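PDB 4RVU: probable quinone reductase Qor (NADPH:quinone reductase) (Zeta-crystallin homolog protein), which probably catalyses the transfer of electrons from NADPH to quinones, and holds NADPH in a pocket of the chain. Local coordinates for residues I8-L19 against R51-V62. Sequence-based numbering, arbitrary orientation.
Sequences IEVTETGGPGVL and RSGQYPRELPFV
Arg51, in the last turn of helix 45-52, is enclosed by Gly14-Pro16, Val18 and Leu19, a stretch that includes a 3-10 turn at 16-18, and binds Gly14 through both backbone and side chain. Gly14 N donates to Arg51 O (3.0 Å), while Arg51 NH1 returns a bond to Gly14 O at 3.2 Å; this second bond is nearly straight, at 172° about the hydrogen. NH1 meets a lone pair of Gly14 O in the carbonyl plane, and that oxygen lies at the guanidinium edge, in its plane. Bends at the second and third torsions fold the arginine back over the loop, where the Pro16 backbone covers one guanidinium face, its N 3.5 Å above the plane and offset toward the rim. Its aliphatic part is held by branched side chains: Leu19 CD2 comes within 3.6 Å of Arg51 CG, with Val18 CG2 touching the same carbon. Glu320 completes the grip with a salt bridge to NH2, which also bonds His316, consistent with a guanidinium locked in rotation.

Farther along, Val10 and Phe61 form an antiparallel hydrogen-bonded pair, with Val10 N to Phe61 O at 2.8 Å and Phe61 N to Val10 O at 3.1 Å. Phe61 CG sits between the backbone N and carbonyl carbon (chi1 61°), which brings one ring face beneath Val10 CB in a CH-pi contact; Arg57 CD covers the opposite face. Beside this pair, Pro60, preceded by a cis peptide bond, lies alongside Glu9, and Leu59 CD2 packs 3.4 Å from Thr11 O. Thr13 CG2 spans from Leu59 CD1 to Gly53, the first residue after the helix to leave helical angles, with positive phi.

The short strand 61-62 thus edges a three-stranded antiparallel sheet with 5-10 at its centre and 20-24 beyond, while helix 312-320 flanks the Arg51 side and helix 45-52 leads back to the NADPH-binding residues Phe45 and Tyr49.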
ATOM      1  N   ILE A   8     -22.311 -20.741 -22.567  1.00 19.09           N
ATOM      2  CA  ILE A   8     -21.184 -20.237 -23.332  1.00 19.54           C
ATOM      3  C   ILE A   8     -19.930 -20.919 -22.802  1.00 20.74           C
ATOM      4  O   ILE A   8     -19.481 -20.663 -21.675  1.00 19.90           O
ATOM      5  CB  ILE A   8     -21.057 -18.707 -23.229  1.00 18.94           C
ATOM      6  CG1 ILE A   8     -22.325 -18.017 -23.764  1.00 19.92           C
ATOM      7  CG2 ILE A   8     -19.835 -18.209 -23.997  1.00 19.19           C
ATOM      8  CD1 ILE A   8     -22.454 -18.012 -25.296  1.00 18.96           C
ATOM      9  N   GLU A   9     -19.374 -21.815 -23.604  1.00 30.95           N
ATOM     10  CA  GLU A   9     -18.253 -22.623 -23.141  1.00 30.70           C
ATOM     11  C   GLU A   9     -16.975 -22.225 -23.856  1.00 32.04           C
ATOM     12  O   GLU A   9     -16.993 -21.887 -25.043  1.00 31.93           O
ATOM     13  CB  GLU A   9     -18.551 -24.099 -23.390  1.00 32.37           C
ATOM     14  CG  GLU A   9     -17.415 -25.044 -23.042  1.00 33.83           C
ATOM     15  CD  GLU A   9     -17.695 -26.451 -23.514  1.00 34.79           C
ATOM     16  OE1 GLU A   9     -17.766 -26.659 -24.744  1.00 35.80           O
ATOM     17  OE2 GLU A   9     -17.858 -27.340 -22.655  1.00 36.11           O
ATOM     18  N   VAL A  10     -15.869 -22.259 -23.121  1.00 28.96           N
ATOM     19  CA  VAL A  10     -14.548 -22.024 -23.683  1.00 29.92           C
ATOM     20  C   VAL A  10     -13.796 -23.356 -23.696  1.00 31.11           C
ATOM     21  O   VAL A  10     -13.578 -23.960 -22.647  1.00 29.63           O
ATOM     22  CB  VAL A  10     -13.792 -20.965 -22.867  1.00 31.06           C
ATOM     23  CG1 VAL A  10     -12.379 -20.769 -23.394  1.00 31.16           C
ATOM     24  CG2 VAL A  10     -14.558 -19.650 -22.904  1.00 30.41           C
ATOM     25  N   THR A  11     -13.450 -23.820 -24.895  1.00 37.33           N
ATOM     26  CA  THR A  11     -12.748 -25.085 -25.093  1.00 38.22           C
ATOM     27  C   THR A  11     -11.261 -24.804 -25.269  1.00 38.24           C
ATOM     28  O   THR A  11     -10.399 -25.597 -24.872  1.00 37.96           O
ATOM     29  CB  THR A  11     -13.325 -25.833 -26.319  1.00 37.36           C
ATOM     30  OG1 THR A  11     -14.574 -26.435 -25.956  1.00 38.39           O
ATOM     31  CG2 THR A  11     -12.380 -26.920 -26.811  1.00 40.02           C
ATOM     32  N   GLU A  12     -10.964 -23.651 -25.851  1.00 44.01           N
ATOM     33  CA  GLU A  12      -9.594 -23.179 -25.951  1.00 44.90           C
ATOM     34  C   GLU A  12      -9.613 -21.686 -25.658  1.00 45.03           C
ATOM     35  O   GLU A  12     -10.576 -20.999 -25.999  1.00 45.19           O
ATOM     36  CB  GLU A  12      -9.022 -23.456 -27.348  1.00 44.97           C
ATOM     37  CG  GLU A  12      -9.113 -22.270 -28.312  1.00 46.18           C
ATOM     38  CD  GLU A  12      -8.852 -22.653 -29.760  1.00 46.59           C
ATOM     39  OE1 GLU A  12      -9.719 -23.337 -30.351  1.00 47.28           O
ATOM     40  OE2 GLU A  12      -7.786 -22.263 -30.305  1.00 44.75           O
ATOM     41  N   THR A  13      -8.562 -21.183 -25.016  1.00 36.17           N
ATOM     42  CA  THR A  13      -8.488 -19.760 -24.704  1.00 36.30           C
ATOM     43  C   THR A  13      -8.135 -18.943 -25.950  1.00 36.17           C
ATOM     44  O   THR A  13      -7.634 -19.487 -26.931  1.00 36.28           O
ATOM     45  CB  THR A  13      -7.494 -19.472 -23.562  1.00 37.89           C
ATOM     46  OG1 THR A  13      -6.170 -19.854 -23.954  1.00 38.52           O
ATOM     47  CG2 THR A  13      -7.891 -20.245 -22.306  1.00 38.04           C
ATOM     48  N   GLY A  14      -8.419 -17.644 -25.917  1.00 37.07           N
ATOM     49  CA  GLY A  14      -8.146 -16.771 -27.051  1.00 36.62           C
ATOM     50  C   GLY A  14      -9.054 -15.553 -27.076  1.00 38.30           C
ATOM     51  O   GLY A  14      -9.480 -15.064 -26.024  1.00 37.82           O
ATOM     52  N   GLY A  15      -9.355 -15.057 -28.273  1.00 30.77           N
ATOM     53  CA  GLY A  15     -10.168 -13.863 -28.409  1.00 31.05           C
ATOM     54  C   GLY A  15     -11.636 -14.139 -28.175  1.00 30.82           C
ATOM     55  O   GLY A  15     -12.016 -15.279 -27.883  1.00 30.87           O
ATOM     56  N   PRO A  16     -12.478 -13.103 -28.317  1.00 28.21           N
ATOM     57  CA  PRO A  16     -13.928 -13.226 -28.115  1.00 29.04           C
ATOM     58  C   PRO A  16     -14.527 -14.359 -28.946  1.00 28.71           C
ATOM     59  O   PRO A  16     -15.571 -14.903 -28.583  1.00 28.31           O
ATOM     60  CB  PRO A  16     -14.462 -11.876 -28.613  1.00 28.55           C
ATOM     61  CG  PRO A  16     -13.316 -10.928 -28.427  1.00 28.94           C
ATOM     62  CD  PRO A  16     -12.091 -11.744 -28.736  1.00 28.85           C
ATOM     63  N   GLY A  17     -13.856 -14.709 -30.043  1.00 31.23           N
ATOM     64  CA  GLY A  17     -14.310 -15.755 -30.938  1.00 30.54           C
ATOM     65  C   GLY A  17     -14.452 -17.128 -30.309  1.00 31.04           C
ATOM     66  O   GLY A  17     -15.271 -17.926 -30.758  1.00 31.19           O
ATOM     67  N   VAL A  18     -13.672 -17.408 -29.265  1.00 28.78           N
ATOM     68  CA  VAL A  18     -13.727 -18.719 -28.609  1.00 29.10           C
ATOM     69  C   VAL A  18     -14.973 -18.907 -27.732  1.00 29.24           C
ATOM     70  O   VAL A  18     -15.245 -20.011 -27.248  1.00 29.78           O
ATOM     71  CB  VAL A  18     -12.453 -19.012 -27.772  1.00 28.22           C
ATOM     72  CG1 VAL A  18     -11.199 -18.780 -28.594  1.00 29.46           C
ATOM     73  CG2 VAL A  18     -12.420 -18.163 -26.511  1.00 29.09           C
ATOM     74  N   LEU A  19     -15.726 -17.833 -27.516  1.00 28.72           N
ATOM     75  CA  LEU A  19     -16.957 -17.936 -26.735  1.00 28.69           C
ATOM     76  C   LEU A  19     -18.063 -18.654 -27.527  1.00 30.17           C
ATOM     77  O   LEU A  19     -18.832 -18.021 -28.259  1.00 30.16           O
ATOM     78  CB  LEU A  19     -17.419 -16.550 -26.279  1.00 28.08           C
ATOM     79  CG  LEU A  19     -16.436 -15.796 -25.382  1.00 28.10           C
ATOM     80  CD1 LEU A  19     -16.801 -14.321 -25.265  1.00 28.57           C
ATOM     81  CD2 LEU A  19     -16.373 -16.449 -24.010  1.00 27.44           C
ATOM     82  N   ARG A  51     -11.213 -15.750 -20.446  1.00 31.64           N
ATOM     83  CA  ARG A  51     -11.434 -16.164 -21.821  1.00 30.87           C
ATOM     84  C   ARG A  51     -10.102 -16.195 -22.575  1.00 32.82           C
ATOM     85  O   ARG A  51      -9.829 -17.131 -23.333  1.00 31.30           O
ATOM     86  CB  ARG A  51     -12.404 -15.207 -22.502  1.00 31.21           C
ATOM     87  CG  ARG A  51     -12.863 -15.667 -23.876  1.00 31.39           C
ATOM     88  CD  ARG A  51     -12.380 -14.707 -24.930  1.00 32.51           C
ATOM     89  NE  ARG A  51     -12.816 -13.352 -24.640  1.00 35.30           N
ATOM     90  CZ  ARG A  51     -12.041 -12.273 -24.682  1.00 31.71           C
ATOM     91  NH1 ARG A  51     -10.761 -12.363 -25.023  1.00 32.43           N
ATOM     92  NH2 ARG A  51     -12.557 -11.096 -24.388  1.00 31.88           N
ATOM     93  N   SER A  52      -9.269 -15.180 -22.350  1.00 31.86           N
ATOM     94  CA  SER A  52      -8.010 -15.058 -23.081  1.00 32.93           C
ATOM     95  C   SER A  52      -6.933 -16.007 -22.555  1.00 33.47           C
ATOM     96  O   SER A  52      -5.947 -16.271 -23.242  1.00 32.06           O
ATOM     97  CB  SER A  52      -7.497 -13.613 -23.070  1.00 33.40           C
ATOM     98  OG  SER A  52      -6.979 -13.246 -21.800  1.00 33.76           O
ATOM     99  N   GLY A  53      -7.128 -16.528 -21.346  1.00 39.97           N
ATOM    100  CA  GLY A  53      -6.148 -17.410 -20.734  1.00 40.75           C
ATOM    101  C   GLY A  53      -5.101 -16.641 -19.949  1.00 41.72           C
ATOM    102  O   GLY A  53      -4.117 -17.216 -19.479  1.00 42.32           O
ATOM    103  N   GLN A  54      -5.308 -15.329 -19.831  1.00 54.01           N
ATOM    104  CA  GLN A  54      -4.477 -14.474 -18.992  1.00 53.19           C
ATOM    105  C   GLN A  54      -4.513 -15.018 -17.578  1.00 54.12           C
ATOM    106  O   GLN A  54      -3.504 -15.470 -17.041  1.00 55.48           O
ATOM    107  CB  GLN A  54      -5.045 -13.062 -18.965  1.00 53.64           C
ATOM    108  CG  GLN A  54      -4.237 -12.025 -19.698  1.00 53.25           C
ATOM    109  CD  GLN A  54      -4.263 -10.691 -18.976  1.00 55.65           C
ATOM    110  OE1 GLN A  54      -4.070 -10.636 -17.759  1.00 56.01           O
ATOM    111  NE2 GLN A  54      -4.509  -9.609 -19.718  1.00 54.86           N
ATOM    112  N   TYR A  55      -5.692 -14.950 -16.974  1.00 39.92           N
ATOM    113  CA  TYR A  55      -5.939 -15.635 -15.721  1.00 41.38           C
ATOM    114  C   TYR A  55      -6.197 -17.089 -16.097  1.00 41.38           C
ATOM    115  O   TYR A  55      -7.239 -17.413 -16.678  1.00 40.11           O
ATOM    116  CB  TYR A  55      -7.157 -15.049 -14.989  1.00 41.43           C
ATOM    117  CG  TYR A  55      -6.998 -13.632 -14.443  1.00 40.85           C
ATOM    118  CD1 TYR A  55      -5.962 -12.800 -14.862  1.00 40.92           C
ATOM    119  CD2 TYR A  55      -7.889 -13.136 -13.494  1.00 40.98           C
ATOM    120  CE1 TYR A  55      -5.821 -11.512 -14.356  1.00 40.25           C
ATOM    121  CE2 TYR A  55      -7.757 -11.856 -12.983  1.00 39.73           C
ATOM    122  CZ  TYR A  55      -6.726 -11.047 -13.417  1.00 40.70           C
ATOM    123  OH  TYR A  55      -6.605  -9.773 -12.900  1.00 39.83           O
ATOM    124  N   PRO A  56      -5.241 -17.980 -15.788  1.00 44.27           N
ATOM    125  CA  PRO A  56      -5.379 -19.382 -16.200  1.00 44.23           C
ATOM    126  C   PRO A  56      -6.498 -20.105 -15.462  1.00 43.83           C
ATOM    127  O   PRO A  56      -6.796 -19.795 -14.307  1.00 44.90           O
ATOM    128  CB  PRO A  56      -4.023 -20.000 -15.820  1.00 44.58           C
ATOM    129  CG  PRO A  56      -3.532 -19.160 -14.699  1.00 46.22           C
ATOM    130  CD  PRO A  56      -4.029 -17.756 -14.981  1.00 45.40           C
ATOM    131  N   ARG A  57      -7.109 -21.063 -16.148  1.00 41.70           N
ATOM    132  CA  ARG A  57      -8.167 -21.888 -15.587  1.00 43.33           C
ATOM    133  C   ARG A  57      -8.180 -23.205 -16.357  1.00 42.99           C
ATOM    134  O   ARG A  57      -7.747 -23.258 -17.507  1.00 43.74           O
ATOM    135  CB  ARG A  57      -9.527 -21.171 -15.692  1.00 42.64           C
ATOM    136  CG  ARG A  57     -10.727 -22.072 -15.401  1.00 42.91           C
ATOM    137  CD  ARG A  57     -12.005 -21.309 -15.063  1.00 42.96           C
ATOM    138  NE  ARG A  57     -13.071 -22.246 -14.705  1.00 43.80           N
ATOM    139  CZ  ARG A  57     -14.310 -21.897 -14.360  1.00 43.82           C
ATOM    140  NH1 ARG A  57     -14.656 -20.614 -14.314  1.00 42.43           N
ATOM    141  NH2 ARG A  57     -15.203 -22.836 -14.059  1.00 42.07           N
ATOM    142  N   GLU A  58      -8.661 -24.270 -15.726  1.00 57.43           N
ATOM    143  CA  GLU A  58      -8.777 -25.564 -16.390  1.00 58.38           C
ATOM    144  C   GLU A  58      -9.821 -25.572 -17.516  1.00 59.53           C
ATOM    145  O   GLU A  58     -10.943 -25.083 -17.345  1.00 57.90           O
ATOM    146  CB  GLU A  58      -9.115 -26.645 -15.363  1.00 59.21           C
ATOM    147  CG  GLU A  58      -8.840 -28.068 -15.817  1.00 60.47           C
ATOM    148  CD  GLU A  58      -7.380 -28.467 -15.655  1.00 62.81           C
ATOM    149  OE1 GLU A  58      -6.500 -27.575 -15.666  1.00 62.89           O
ATOM    150  OE2 GLU A  58      -7.110 -29.681 -15.513  1.00 64.22           O
ATOM    151  N   LEU A  59      -9.439 -26.152 -18.654  1.00 43.70           N
ATOM    152  CA  LEU A  59     -10.290 -26.242 -19.841  1.00 42.38           C
ATOM    153  C   LEU A  59     -10.971 -27.607 -19.934  1.00 42.67           C
ATOM    154  O   LEU A  59     -10.419 -28.614 -19.483  1.00 43.63           O
ATOM    155  CB  LEU A  59      -9.454 -26.014 -21.106  1.00 41.26           C
ATOM    156  CG  LEU A  59      -9.144 -24.613 -21.635  1.00 41.79           C
ATOM    157  CD1 LEU A  59      -8.847 -23.612 -20.543  1.00 43.08           C
ATOM    158  CD2 LEU A  59      -7.983 -24.684 -22.608  1.00 41.11           C
ATOM    159  N   PRO A  60     -12.188 -27.648 -20.503  1.00 40.74           N
ATOM    160  CA  PRO A  60     -12.993 -26.478 -20.871  1.00 40.04           C
ATOM    161  C   PRO A  60     -13.755 -25.944 -19.661  1.00 40.80           C
ATOM    162  O   PRO A  60     -13.799 -26.602 -18.617  1.00 40.15           O
ATOM    163  CB  PRO A  60     -13.977 -27.051 -21.890  1.00 39.28           C
ATOM    164  CG  PRO A  60     -14.166 -28.460 -21.465  1.00 40.80           C
ATOM    165  CD  PRO A  60     -12.812 -28.904 -20.959  1.00 38.75           C
ATOM    166  N   PHE A  61     -14.340 -24.759 -19.790  1.00 31.07           N
ATOM    167  CA  PHE A  61     -15.171 -24.225 -18.720  1.00 30.49           C
ATOM    168  C   PHE A  61     -16.281 -23.347 -19.283  1.00 29.69           C
ATOM    169  O   PHE A  61     -16.139 -22.782 -20.368  1.00 29.38           O
ATOM    170  CB  PHE A  61     -14.335 -23.470 -17.674  1.00 29.64           C
ATOM    171  CG  PHE A  61     -13.583 -22.271 -18.211  1.00 30.74           C
ATOM    172  CD1 PHE A  61     -12.280 -22.403 -18.684  1.00 30.87           C
ATOM    173  CD2 PHE A  61     -14.158 -21.004 -18.194  1.00 29.96           C
ATOM    174  CE1 PHE A  61     -11.580 -21.304 -19.159  1.00 30.07           C
ATOM    175  CE2 PHE A  61     -13.470 -19.902 -18.668  1.00 30.62           C
ATOM    176  CZ  PHE A  61     -12.176 -20.050 -19.151  1.00 31.44           C
ATOM    177  N   VAL A  62     -17.396 -23.282 -18.562  1.00 26.60           N
ATOM    178  CA  VAL A  62     -18.448 -22.310 -18.852  1.00 25.58           C
ATOM    179  C   VAL A  62     -18.050 -21.051 -18.098  1.00 25.53           C
ATOM    180  O   VAL A  62     -17.761 -21.108 -16.902  1.00 26.17           O
ATOM    181  CB  VAL A  62     -19.833 -22.808 -18.390  1.00 25.83           C
ATOM    182  CG1 VAL A  62     -20.876 -21.713 -18.540  1.00 25.89           C
ATOM    183  CG2 VAL A  62     -20.255 -24.030 -19.186  1.00 28.29           C
TER